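Local atomic coordinates of glycoside hydrolase, GH17 family (Formosa sp. Hel1_33_131, PDB entry 6FCG), a protein that probably hydrolyses internal beta-1,3-glucosidic linkages of the algal storage glucan laminarin, acting as an endo-laminarinase. Residues Lys328-Tyr333 with Lys380-Asp385. Residues are numbered along the deposited sequence; the frame is centred on the assembly and turned at random.
Sequences KEAIFY and KYVLWD
V382 lies against one flank of helix 326-342, where A330, E329 and Y333 face the turn that leads into helix 384-388. A330 CA and V382 CA are 4.2 Å apart, an approach that suits alanine well, since a lone methyl takes up little of the gap. A330 CB sits 3.6 Å from V382 CB and also touches the edge of the Y381 ring, at CD2. Branched V382 offers two separate methyls: CG1 takes the crowded position between its backbone N and carbonyl carbon (chi1 64°), which sets CG2 anti to N, 3.5 Å from Y333 CD2, meeting the ring obliquely. The Y333 hydroxyl is hydrogen-bonded to R337 NH1, one turn further along. The extended E329 side chain brings OE2 to within 3.4 Å of K380 CD, the two chains crossing at about a right angle. Lysine's length carries NZ past E329, 4.4 Å from OE1, to a salt bridge with D354 and hydrogen bonds with S310 OG and G371 O. Between 328-333 and 380-385 the core is thus apolar; E326, just upstream on the helix, adds a hydrogen bond to Y381 N, and E329 may add some electrostatic attraction for K380, without a salt bridge.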
loop_
_atom_site.group_PDB
_atom_site.type_symbol
_atom_site.label_atom_id
_atom_site.label_comp_id
_atom_site.label_asym_id
_atom_site.label_seq_id
_atom_site.Cartn_x
_atom_site.Cartn_y
_atom_site.Cartn_z
ATOM N N LYS A 328 -17.411 -4.498 -23.234
ATOM C CA LYS A 328 -16.582 -3.437 -23.774
ATOM C C LYS A 328 -15.854 -3.900 -25.023
ATOM O O LYS A 328 -15.621 -3.087 -25.902
ATOM C CB LYS A 328 -15.595 -2.896 -22.741
ATOM C CG LYS A 328 -16.281 -2.164 -21.620
ATOM C CD LYS A 328 -15.289 -1.321 -20.862
ATOM C CE LYS A 328 -15.158 -1.698 -19.396
ATOM N NZ LYS A 328 -16.141 -1.340 -18.417
ATOM N N GLU A 329 -15.488 -5.183 -25.084
ATOM C CA GLU A 329 -14.886 -5.752 -26.292
ATOM C C GLU A 329 -15.828 -5.627 -27.485
ATOM O O GLU A 329 -15.408 -5.226 -28.582
ATOM C CB GLU A 329 -14.513 -7.229 -26.106
ATOM C CG GLU A 329 -13.943 -7.857 -27.367
ATOM C CD GLU A 329 -13.771 -9.343 -27.263
ATOM O OE1 GLU A 329 -12.691 -9.732 -27.685
ATOM O OE2 GLU A 329 -14.680 -10.116 -26.807
ATOM N N ALA A 330 -17.080 -5.991 -27.274
ATOM C CA ALA A 330 -18.084 -5.871 -28.320
ATOM C C ALA A 330 -18.265 -4.423 -28.786
ATOM O O ALA A 330 -18.317 -4.151 -29.990
ATOM C CB ALA A 330 -19.410 -6.444 -27.851
ATOM N N ILE A 331 -18.352 -3.496 -27.842
ATOM C CA ILE A 331 -18.465 -2.091 -28.200
ATOM C C ILE A 331 -17.262 -1.632 -29.045
ATOM O O ILE A 331 -17.427 -0.974 -30.075
ATOM C CB ILE A 331 -18.627 -1.200 -26.961
ATOM C CG1 ILE A 331 -19.992 -1.454 -26.325
ATOM C CG2 ILE A 331 -18.505 0.281 -27.344
ATOM C CD1 ILE A 331 -20.116 -0.915 -24.916
ATOM N N PHE A 332 -16.062 -2.013 -28.632
ATOM C CA PHE A 332 -14.863 -1.632 -29.359
ATOM C C PHE A 332 -14.843 -2.243 -30.760
ATOM O O PHE A 332 -14.602 -1.525 -31.732
ATOM C CB PHE A 332 -13.599 -2.010 -28.577
ATOM C CG PHE A 332 -12.330 -1.485 -29.191
ATOM C CD1 PHE A 332 -12.031 -0.134 -29.126
ATOM C CD2 PHE A 332 -11.441 -2.338 -29.833
ATOM C CE1 PHE A 332 -10.867 0.364 -29.687
ATOM C CE2 PHE A 332 -10.269 -1.850 -30.383
ATOM C CZ PHE A 332 -9.983 -0.497 -30.315
ATOM N N TYR A 333 -15.103 -3.550 -30.842
ATOM C CA TYR A 333 -15.123 -4.268 -32.112
ATOM C C TYR A 333 -16.053 -3.586 -33.128
ATOM O O TYR A 333 -15.652 -3.340 -34.268
ATOM C CB TYR A 333 -15.579 -5.721 -31.919
ATOM C CG TYR A 333 -15.644 -6.509 -33.197
ATOM C CD1 TYR A 333 -14.488 -6.965 -33.815
ATOM C CD2 TYR A 333 -16.869 -6.820 -33.774
ATOM C CE1 TYR A 333 -14.546 -7.711 -34.985
ATOM C CE2 TYR A 333 -16.948 -7.566 -34.944
ATOM C CZ TYR A 333 -15.789 -8.007 -35.553
ATOM O OH TYR A 333 -15.931 -8.726 -36.715
ATOM N N LYS A 380 -18.343 -15.143 -27.606
ATOM C CA LYS A 380 -18.437 -14.069 -26.623
ATOM C C LYS A 380 -19.523 -13.084 -27.021
ATOM O O LYS A 380 -19.974 -13.072 -28.175
ATOM C CB LYS A 380 -17.109 -13.324 -26.505
ATOM C CG LYS A 380 -15.974 -14.163 -25.939
ATOM C CD LYS A 380 -14.648 -13.453 -26.111
ATOM C CE LYS A 380 -13.487 -14.289 -25.581
ATOM N NZ LYS A 380 -12.171 -13.578 -25.685
ATOM N N TYR A 381 -19.912 -12.246 -26.073
ATOM C CA TYR A 381 -21.009 -11.296 -26.238
ATOM C C TYR A 381 -21.100 -10.649 -27.613
ATOM O O TYR A 381 -22.188 -10.571 -28.210
ATOM C CB TYR A 381 -20.961 -10.200 -25.165
ATOM C CG TYR A 381 -22.108 -9.223 -25.308
ATOM C CD1 TYR A 381 -23.417 -9.609 -25.003
ATOM C CD2 TYR A 381 -21.898 -7.933 -25.807
ATOM C CE1 TYR A 381 -24.476 -8.731 -25.162
ATOM C CE2 TYR A 381 -22.944 -7.044 -25.973
ATOM C CZ TYR A 381 -24.232 -7.445 -25.648
ATOM O OH TYR A 381 -25.272 -6.553 -25.778
ATOM N N VAL A 382 -19.953 -10.186 -28.104
ATOM C CA VAL A 382 -19.848 -9.572 -29.432
ATOM C C VAL A 382 -20.555 -10.338 -30.562
ATOM O O VAL A 382 -21.090 -9.696 -31.468
ATOM C CB VAL A 382 -18.365 -9.288 -29.787
ATOM C CG1 VAL A 382 -17.539 -10.561 -29.899
ATOM C CG2 VAL A 382 -18.233 -8.443 -31.043
ATOM N N LEU A 383 -20.546 -11.678 -30.507
ATOM C CA LEU A 383 -21.159 -12.539 -31.545
ATOM C C LEU A 383 -22.448 -13.278 -31.160
ATOM O O LEU A 383 -22.918 -14.113 -31.928
ATOM C CB LEU A 383 -20.144 -13.604 -32.019
ATOM C CG LEU A 383 -18.821 -13.150 -32.627
ATOM C CD1 LEU A 383 -18.041 -14.343 -33.159
ATOM C CD2 LEU A 383 -19.055 -12.123 -33.725
ATOM N N TRP A 384 -23.000 -13.027 -29.976
ATOM C CA TRP A 384 -24.248 -13.705 -29.544
ATOM C C TRP A 384 -25.346 -13.550 -30.560
ATOM O O TRP A 384 -26.081 -14.477 -30.822
ATOM C CB TRP A 384 -24.770 -13.107 -28.242
ATOM C CG TRP A 384 -24.029 -13.467 -26.996
ATOM C CD1 TRP A 384 -22.860 -14.179 -26.887
ATOM C CD2 TRP A 384 -24.409 -13.109 -25.685
ATOM N NE1 TRP A 384 -22.507 -14.280 -25.576
ATOM C CE2 TRP A 384 -23.443 -13.623 -24.819
ATOM C CE3 TRP A 384 -25.483 -12.388 -25.154
ATOM C CZ2 TRP A 384 -23.510 -13.432 -23.435
ATOM C CZ3 TRP A 384 -25.564 -12.218 -23.793
ATOM C CH2 TRP A 384 -24.578 -12.735 -22.942
ATOM N N ASP A 385 -25.441 -12.372 -31.140
ATOM C CA ASP A 385 -26.482 -12.086 -32.097
ATOM C C ASP A 385 -26.389 -13.045 -33.292
ATOM O O ASP A 385 -27.396 -13.591 -33.730
ATOM C CB ASP A 385 -26.371 -10.623 -32.530
ATOM C CG ASP A 385 -27.662 -10.069 -33.071
ATOM O OD1 ASP A 385 -28.456 -10.827 -33.681
ATOM O OD2 ASP A 385 -27.860 -8.842 -32.916
#